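Local atomic coordinates of SusD-like carbohydrate binding protein BF1063 (Bacteroides fragilis NCTC 9343, PDB entry 3I4G), a protein that probably binds carbohydrate at the bacterial outer membrane in the manner of SusD-type glycan-binding proteins. Residues Met55-Ser60 / Leu448-Ile453; Leu280-Ala285 / Gly359-Lys364. All coordinates share one frame; numbering follows the deposited sequence.

Interaction 1 of 2, residues Met55-Ser60 / Leu448-Ile453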
HETATM    1  N   MSE A  55      -5.952   1.797   2.184  1.00  8.85           N
HETATM    2  CA  MSE A  55      -6.332   2.554   3.365  1.00  9.92           C
HETATM    3  C   MSE A  55      -5.394   2.400   4.536  1.00 10.29           C
HETATM    4  O   MSE A  55      -5.552   3.164   5.498  1.00 10.43           O
HETATM    5  CB  MSE A  55      -7.763   2.236   3.763  1.00  9.95           C
HETATM    6  CG  MSE A  55      -8.756   2.661   2.692  1.00  9.16           C
HETATM    7 SE   MSE A  55     -10.595   2.353   3.193  0.75 10.56          SE
HETATM    8  CE  MSE A  55     -11.429   3.325   1.828  1.00 16.28           C
HETATM    9  N   MSE A  56      -4.386   1.531   4.468  1.00 10.57           N
HETATM   10  CA  MSE A  56      -3.340   1.585   5.470  1.00  9.48           C
HETATM   11  C   MSE A  56      -2.650   2.936   5.428  1.00  9.64           C
HETATM   12  O   MSE A  56      -1.965   3.292   6.378  1.00 10.42           O
HETATM   13  CB  MSE A  56      -2.276   0.490   5.310  1.00 14.27           C
HETATM   14  CG  MSE A  56      -2.737  -0.845   5.702  1.00 13.22           C
HETATM   15 SE   MSE A  56      -1.243  -2.063   5.984  0.75  9.15          SE
HETATM   16  CE  MSE A  56      -1.375  -2.415   7.892  1.00 10.30           C
ATOM     17  N   GLU A  57      -2.795   3.711   4.356  1.00  9.15           N
ATOM     18  CA  GLU A  57      -2.197   5.038   4.358  1.00  8.88           C
ATOM     19  C   GLU A  57      -2.785   5.896   5.480  1.00  9.71           C
ATOM     20  O   GLU A  57      -2.133   6.834   5.945  1.00  8.97           O
ATOM     21  CB  GLU A  57      -2.381   5.733   2.996  1.00 10.23           C
ATOM     22  CG  GLU A  57      -1.192   6.516   2.561  1.00 11.61           C
ATOM     23  CD  GLU A  57      -0.089   5.700   1.949  1.00 10.79           C
ATOM     24  OE1 GLU A  57      -0.013   4.477   2.125  1.00 13.20           O
ATOM     25  OE2 GLU A  57       0.768   6.300   1.333  1.00 11.86           O
ATOM     26  N   HIS A  58      -3.992   5.584   5.912  1.00  8.66           N
ATOM     27  CA  HIS A  58      -4.609   6.272   7.052  1.00  9.08           C
ATOM     28  C   HIS A  58      -3.882   6.099   8.366  1.00  6.82           C
ATOM     29  O   HIS A  58      -4.135   6.859   9.315  1.00  8.82           O
ATOM     30  CB  HIS A  58      -6.066   5.804   7.282  1.00  8.71           C
ATOM     31  CG  HIS A  58      -6.953   5.972   6.103  1.00  9.10           C
ATOM     32  ND1 HIS A  58      -8.250   5.506   6.083  1.00  9.85           N
ATOM     33  CD2 HIS A  58      -6.705   6.473   4.870  1.00 10.30           C
ATOM     34  CE1 HIS A  58      -8.783   5.777   4.898  1.00 11.84           C
ATOM     35  NE2 HIS A  58      -7.862   6.342   4.136  1.00 12.57           N
ATOM     36  N   LEU A  59      -2.999   5.106   8.436  1.00  8.94           N
ATOM     37  CA  LEU A  59      -2.213   4.827   9.617  1.00  9.67           C
ATOM     38  C   LEU A  59      -0.875   5.529   9.582  1.00  9.36           C
ATOM     39  O   LEU A  59      -0.077   5.376  10.504  1.00  9.21           O
ATOM     40  CB  LEU A  59      -1.959   3.315   9.686  1.00  8.60           C
ATOM     41  CG  LEU A  59      -3.194   2.424   9.604  1.00 11.71           C
ATOM     42  CD1 LEU A  59      -2.784   0.936   9.775  1.00 12.73           C
ATOM     43  CD2 LEU A  59      -4.293   2.821  10.611  1.00 12.85           C
ATOM     44  N   SER A  60      -0.599   6.247   8.502  1.00  9.38           N
ATOM     45  CA  SER A  60       0.683   6.869   8.257  1.00  8.65           C
ATOM     46  C   SER A  60       0.588   8.390   8.304  1.00  7.54           C
ATOM     47  O   SER A  60      -0.494   8.954   8.420  1.00  9.65           O
ATOM     48  CB  SER A  60       1.226   6.465   6.875  1.00  8.93           C
ATOM     49  OG  SER A  60       0.600   7.150   5.823  1.00  9.00           O
ATOM     50  N   LEU A 448       5.353   6.422  -4.221  1.00  8.28           N
ATOM     51  CA  LEU A 448       4.370   5.431  -3.802  1.00  8.11           C
ATOM     52  C   LEU A 448       3.260   5.991  -2.949  1.00  8.80           C
ATOM     53  O   LEU A 448       2.477   5.221  -2.396  1.00  9.22           O
ATOM     54  CB  LEU A 448       5.082   4.316  -3.022  1.00  8.19           C
ATOM     55  CG  LEU A 448       6.204   3.592  -3.743  1.00  9.50           C
ATOM     56  CD1 LEU A 448       6.922   2.632  -2.763  1.00 11.20           C
ATOM     57  CD2 LEU A 448       5.701   2.846  -4.982  1.00 11.39           C
ATOM     58  N   ALA A 449       3.110   7.299  -2.886  1.00  8.69           N
ATOM     59  CA  ALA A 449       2.101   7.894  -2.021  1.00  6.85           C
ATOM     60  C   ALA A 449       0.693   7.406  -2.328  1.00  8.55           C
ATOM     61  O   ALA A 449       0.253   7.348  -3.482  1.00  9.02           O
ATOM     62  CB  ALA A 449       2.164   9.441  -2.078  1.00  9.30           C
HETATM   63  N   MSE A 450      -0.043   7.087  -1.262  1.00  7.72           N
HETATM   64  CA  MSE A 450      -1.438   6.645  -1.273  1.00  8.63           C
HETATM   65  C   MSE A 450      -1.608   5.215  -1.759  1.00  9.24           C
HETATM   66  O   MSE A 450      -2.749   4.807  -1.978  1.00 10.23           O
HETATM   67  CB  MSE A 450      -2.351   7.586  -2.072  1.00  8.18           C
HETATM   68  CG  MSE A 450      -2.299   9.036  -1.607  1.00  8.49           C
HETATM   69 SE   MSE A 450      -2.626   9.363   0.303  0.75  8.60          SE
HETATM   70  CE  MSE A 450      -4.342   8.467   0.386  1.00 14.93           C
ATOM     71  N   GLU A 451      -0.522   4.422  -1.834  1.00  8.95           N
ATOM     72  CA  GLU A 451      -0.623   3.054  -2.335  1.00  8.12           C
ATOM     73  C   GLU A 451      -0.560   2.014  -1.223  1.00  8.78           C
ATOM     74  O   GLU A 451      -0.569   0.823  -1.506  1.00  9.96           O
ATOM     75  CB  GLU A 451       0.482   2.765  -3.362  1.00  8.83           C
ATOM     76  CG  GLU A 451       0.354   3.697  -4.571  1.00  8.26           C
ATOM     77  CD  GLU A 451       1.383   3.509  -5.643  1.00  8.91           C
ATOM     78  OE1 GLU A 451       1.657   2.337  -6.004  1.00  9.62           O
ATOM     79  OE2 GLU A 451       1.909   4.539  -6.141  1.00  8.33           O
ATOM     80  N   GLY A 452      -0.566   2.427   0.028  1.00  9.02           N
ATOM     81  CA  GLY A 452      -0.612   1.479   1.150  1.00  9.53           C
ATOM     82  C   GLY A 452       0.713   0.907   1.593  1.00  9.65           C
ATOM     83  O   GLY A 452       0.740  -0.112   2.298  1.00 10.89           O
ATOM     84  N   ILE A 453       1.831   1.562   1.246  1.00  8.57           N
ATOM     85  CA  ILE A 453       3.173   1.092   1.580  1.00  9.09           C
ATOM     86  C   ILE A 453       3.834   1.974   2.642  1.00 10.18           C
ATOM     87  O   ILE A 453       4.802   1.565   3.288  1.00  9.66           O
ATOM     88  CB  ILE A 453       4.012   0.998   0.270  1.00  9.46           C
ATOM     89  CG1 ILE A 453       3.331   0.064  -0.709  1.00  9.84           C
ATOM     90  CG2 ILE A 453       5.438   0.519   0.570  1.00 10.66           C
ATOM     91  CD1 ILE A 453       3.907   0.146  -2.112  1.00  9.45           C
TER
HETATM   92  O   HOH W   1       2.466   4.324   0.171  1.00  9.82           O
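A 3-10 segment carrying Glu-57 faces the connection that follows helix 433-447, the closest CA atoms being those of Glu-57 and Gly-452, 5.0 Å apart. That connection begins with a type II beta turn from Leu-448 to Glu-451, and the Glu-57 carboxylate reaches the N-H groups at and just beyond it. Glu-57 OE2 accepts from Met-450 N at 2.8 Å, the donor standing above the carboxylate plane. Glu-57 OE1 receives a weak, bent bond from Gly-452 N at 3.0 Å (129° at the hydrogen). A bend at chi2 (80°) turns CD toward the Met-450 backbone, while CG of Glu-57 stays 3.9 Å from SE of selenomethionine Met-450. Water 1 lies within bonding distance of Glu-57 OE2 and of Leu-448 O (2.7 Å), more acceptors being in reach than it has protons, and accepts from Ile-453 N, so it can link both ends of the connection to the acid. Asn-62 donates a further bond to OE2, so this buried oxygen has several partners, which would probably favour the charged carboxylate. Gly-452 has a positive phi (84°). The contact is a carboxylate binding main-chain N-H groups of the loop, opened by a type II turn, that joins helices 433-447 and 454-461 of this SusD-family protein.

Interaction 2 of 2, residues Leu280-Ala285 / Gly359-Lys364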
ATOM      1  N   LEU A 280     -13.963   8.707   2.345  1.00  9.61           N
ATOM      2  CA  LEU A 280     -13.291   8.052   3.495  1.00  9.54           C
ATOM      3  C   LEU A 280     -11.783   8.298   3.523  1.00 10.48           C
ATOM      4  O   LEU A 280     -11.206   8.408   4.590  1.00 10.66           O
ATOM      5  CB  LEU A 280     -13.599   6.554   3.511  1.00  9.92           C
ATOM      6  CG  LEU A 280     -13.056   5.787   4.727  1.00 11.59           C
ATOM      7  CD1 LEU A 280     -13.523   6.399   6.033  1.00 13.32           C
ATOM      8  CD2 LEU A 280     -13.422   4.304   4.691  1.00 12.70           C
ATOM      9  N   VAL A 281     -11.138   8.337   2.346  1.00 10.50           N
ATOM     10  CA  VAL A 281      -9.663   8.488   2.197  1.00 10.82           C
ATOM     11  C   VAL A 281      -9.259   9.949   2.111  1.00 11.51           C
ATOM     12  O   VAL A 281      -9.647  10.625   1.186  1.00 11.76           O
ATOM     13  CB  VAL A 281      -9.157   7.734   0.953  1.00 13.50           C
ATOM     14  CG1 VAL A 281      -7.645   7.870   0.857  1.00 16.26           C
ATOM     15  CG2 VAL A 281      -9.600   6.294   1.015  1.00 12.96           C
ATOM     16  N   ASN A 282      -8.530  10.478   3.114  1.00 11.17           N
ATOM     17  CA  ASN A 282      -8.204  11.910   3.201  1.00  9.73           C
ATOM     18  C   ASN A 282      -6.697  12.196   3.346  1.00  8.60           C
ATOM     19  O   ASN A 282      -6.143  12.089   4.447  1.00  9.06           O
ATOM     20  CB  ASN A 282      -8.921  12.520   4.432  1.00  9.52           C
ATOM     21  CG  ASN A 282     -10.445  12.372   4.472  1.00  9.22           C
ATOM     22  OD1 ASN A 282     -11.026  12.596   5.525  1.00  9.24           O
ATOM     23  ND2 ASN A 282     -11.105  12.105   3.334  1.00 11.02           N
ATOM     24  N   PRO A 283      -6.003  12.537   2.251  1.00  8.07           N
ATOM     25  CA  PRO A 283      -4.585  12.899   2.364  1.00  7.05           C
ATOM     26  C   PRO A 283      -4.362  14.039   3.329  1.00  8.12           C
ATOM     27  O   PRO A 283      -5.208  14.895   3.491  1.00  8.92           O
ATOM     28  CB  PRO A 283      -4.213  13.288   0.926  1.00  9.21           C
ATOM     29  CG  PRO A 283      -5.207  12.534   0.059  1.00  8.89           C
ATOM     30  CD  PRO A 283      -6.480  12.541   0.870  1.00  8.14           C
ATOM     31  N   ALA A 284      -3.213  14.029   3.979  1.00  8.90           N
ATOM     32  CA  ALA A 284      -2.844  15.020   4.964  1.00  8.99           C
ATOM     33  C   ALA A 284      -1.864  16.064   4.459  1.00  8.43           C
ATOM     34  O   ALA A 284      -1.140  15.866   3.476  1.00  8.71           O
ATOM     35  CB  ALA A 284      -2.199  14.326   6.167  1.00 10.21           C
ATOM     36  N   ALA A 285      -1.793  17.183   5.176  1.00  7.98           N
ATOM     37  CA  ALA A 285      -0.853  18.264   4.854  1.00  8.26           C
ATOM     38  C   ALA A 285       0.578  17.772   4.746  1.00  9.03           C
ATOM     39  O   ALA A 285       1.311  18.251   3.893  1.00  9.41           O
ATOM     40  CB  ALA A 285      -0.921  19.412   5.890  1.00  8.44           C
ATOM     41  N   GLY A 359      -9.539  18.404   3.691  1.00  9.46           N
ATOM     42  CA  GLY A 359      -9.517  19.353   2.580  1.00  9.04           C
ATOM     43  C   GLY A 359      -8.850  18.759   1.353  1.00  9.21           C
ATOM     44  O   GLY A 359      -8.875  19.381   0.281  1.00 10.66           O
ATOM     45  N   PHE A 360      -8.237  17.583   1.487  1.00  9.28           N
ATOM     46  CA  PHE A 360      -7.655  16.857   0.353  1.00  7.86           C
ATOM     47  C   PHE A 360      -8.490  15.614   0.097  1.00  8.50           C
ATOM     48  O   PHE A 360      -9.190  15.089   0.987  1.00  8.32           O
ATOM     49  CB  PHE A 360      -6.217  16.445   0.626  1.00  9.04           C
ATOM     50  CG  PHE A 360      -5.258  17.600   0.807  1.00  8.13           C
ATOM     51  CD1 PHE A 360      -4.871  18.348  -0.288  1.00  9.00           C
ATOM     52  CD2 PHE A 360      -4.735  17.931   2.057  1.00  7.18           C
ATOM     53  CE1 PHE A 360      -3.969  19.386  -0.155  1.00  8.98           C
ATOM     54  CE2 PHE A 360      -3.833  18.970   2.186  1.00  8.23           C
ATOM     55  CZ  PHE A 360      -3.474  19.702   1.105  1.00  8.60           C
HETATM   56  N   MSE A 361      -8.342  15.116  -1.116  1.00  7.35           N
HETATM   57  CA  MSE A 361      -8.909  13.860  -1.550  1.00  7.34           C
HETATM   58  C   MSE A 361      -7.889  13.112  -2.384  1.00  8.20           C
HETATM   59  O   MSE A 361      -6.924  13.706  -2.877  1.00  7.88           O
HETATM   60  CB  MSE A 361     -10.174  14.098  -2.347  1.00  7.88           C
HETATM   61  CG  MSE A 361     -11.317  14.708  -1.560  1.00  8.07           C
HETATM   62 SE   MSE A 361     -12.031  13.396  -0.227  0.75 10.27          SE
HETATM   63  CE  MSE A 361     -12.930  12.345  -1.360  1.00 12.24           C
HETATM   64  N   MSE A 362      -8.106  11.807  -2.562  1.00  7.98           N
HETATM   65  CA  MSE A 362      -7.223  10.999  -3.402  1.00  8.28           C
HETATM   66  C   MSE A 362      -7.704  10.974  -4.841  1.00  8.12           C
HETATM   67  O   MSE A 362      -8.819  10.589  -5.133  1.00  8.82           O
HETATM   68  CB  MSE A 362      -7.141   9.551  -2.872  1.00  9.52           C
HETATM   69  CG  MSE A 362      -6.248   8.643  -3.709  1.00  9.27           C
HETATM   70 SE   MSE A 362      -6.061   6.882  -2.890  0.75  7.38          SE
HETATM   71  CE  MSE A 362      -7.756   6.265  -3.333  1.00 10.16           C
ATOM     72  N   ARG A 363      -6.823  11.359  -5.755  1.00  7.57           N
ATOM     73  CA  ARG A 363      -7.067  11.277  -7.210  1.00  8.56           C
ATOM     74  C   ARG A 363      -6.615   9.923  -7.764  1.00  8.19           C
ATOM     75  O   ARG A 363      -7.216   9.398  -8.713  1.00  8.63           O
ATOM     76  CB  ARG A 363      -6.333  12.409  -7.948  1.00  8.20           C
ATOM     77  CG  ARG A 363      -6.788  12.570  -9.384  1.00  9.34           C
ATOM     78  CD  ARG A 363      -5.982  13.559 -10.182  1.00  8.14           C
ATOM     79  NE  ARG A 363      -6.143  14.960  -9.795  1.00  8.90           N
ATOM     80  CZ  ARG A 363      -7.083  15.772 -10.271  1.00  8.71           C
ATOM     81  NH1 ARG A 363      -8.047  15.320 -11.060  1.00  8.01           N
ATOM     82  NH2 ARG A 363      -7.105  17.041  -9.904  1.00  9.21           N
ATOM     83  N   LYS A 364      -5.545   9.367  -7.215  1.00  8.17           N
ATOM     84  CA  LYS A 364      -4.992   8.084  -7.663  1.00  6.96           C
ATOM     85  C   LYS A 364      -6.076   7.018  -7.634  1.00  9.11           C
ATOM     86  O   LYS A 364      -6.907   7.012  -6.735  1.00  8.95           O
ATOM     87  CB  LYS A 364      -3.819   7.683  -6.798  1.00  8.48           C
ATOM     88  CG  LYS A 364      -3.038   6.470  -7.288  1.00  8.23           C
ATOM     89  CD  LYS A 364      -1.740   6.250  -6.515  1.00  8.28           C
ATOM     90  CE  LYS A 364      -0.598   7.195  -6.980  1.00  9.60           C
ATOM     91  NZ  LYS A 364       0.686   7.000  -6.238  1.00  7.84           N
TER
HETATM   92  O   HOH W   2     -10.154  10.180  -1.458  1.00  8.78           O
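Phe-360 lies against Pro-283 where the axes of strands 281-283 and 360-362 approach to 4.8 Å, their directions 121° from one another. From the Phe-360 backbone the side chain leaves toward the other strand, and its CB meets Pro-283 CB at 3.8 Å and, closer still, Pro-283 O. CG lies anti to the carbonyl carbon (chi1 -64°), also within contact of Pro-283 O. Phe-360 CD2 brings the ring edge to Pro-283 O at 3.4 Å, with the oxygen near the ring plane. Farther out, Phe-360 CE2 reaches Ala-285 N at 4.0 Å, an oblique approach at the start of helix 285-288, for which Ala-284 is the N-cap. Pro-283 in turn lays its CD against the main chain of Met-361, 3.6 Å from that residue's C, while its CG meets Met-361 O.

No direct hydrogen bond joins the two strands. Each pairs with a different partner in its own two-stranded antiparallel sheet, 281-283 with 63-65 and 360-362 with 323-325, and the contact packs these two small sheets of the SusD fold together. Water 2 supplies a polar bridge between them, donating to Val-281 O at 2.7 Å and accepting from Met-362 N at 2.8 Å.

At this end Val-281 CG1 touches CB and SE of selenomethionine Met-362, the two side chains crossing at a slant. Asn-282 and selenomethionine Met-361 instead lie side by side and point the same way, Asn-282 ND2 being 3.9 Å from Met-361 SE. The same ND2 donates to Val-281 O from above the carbonyl plane, and Ser-279 O is another acceptor for it. Asn-282 OD1 accepts from Arg-357 N, so both ends of the amide are bonded to the main chain.

Overall arrangement
Interaction 2 is nested along the chain inside the loop closed by interaction 1; their centres lie about 11 Å apart and the two touch directly. Lys-364, beyond strand 360-362, sends NZ to the 448-453 connection, making a salt bridge with Glu-451 OE2 at 2.7 Å and a probable hydrogen bond with Ala-449 O at 2.8 Å. Arg-386 is a second cationic partner of Glu-451 OE2. Val-281 makes the other junction: its CG1 packs 3.4 Å from Met-450 CE, and His-58 NE2 lies 3.4 Å from its CA. Strand 281-283 thus contacts both segments of interaction 1 while also packing against 359-364, and all the touching residues are buried.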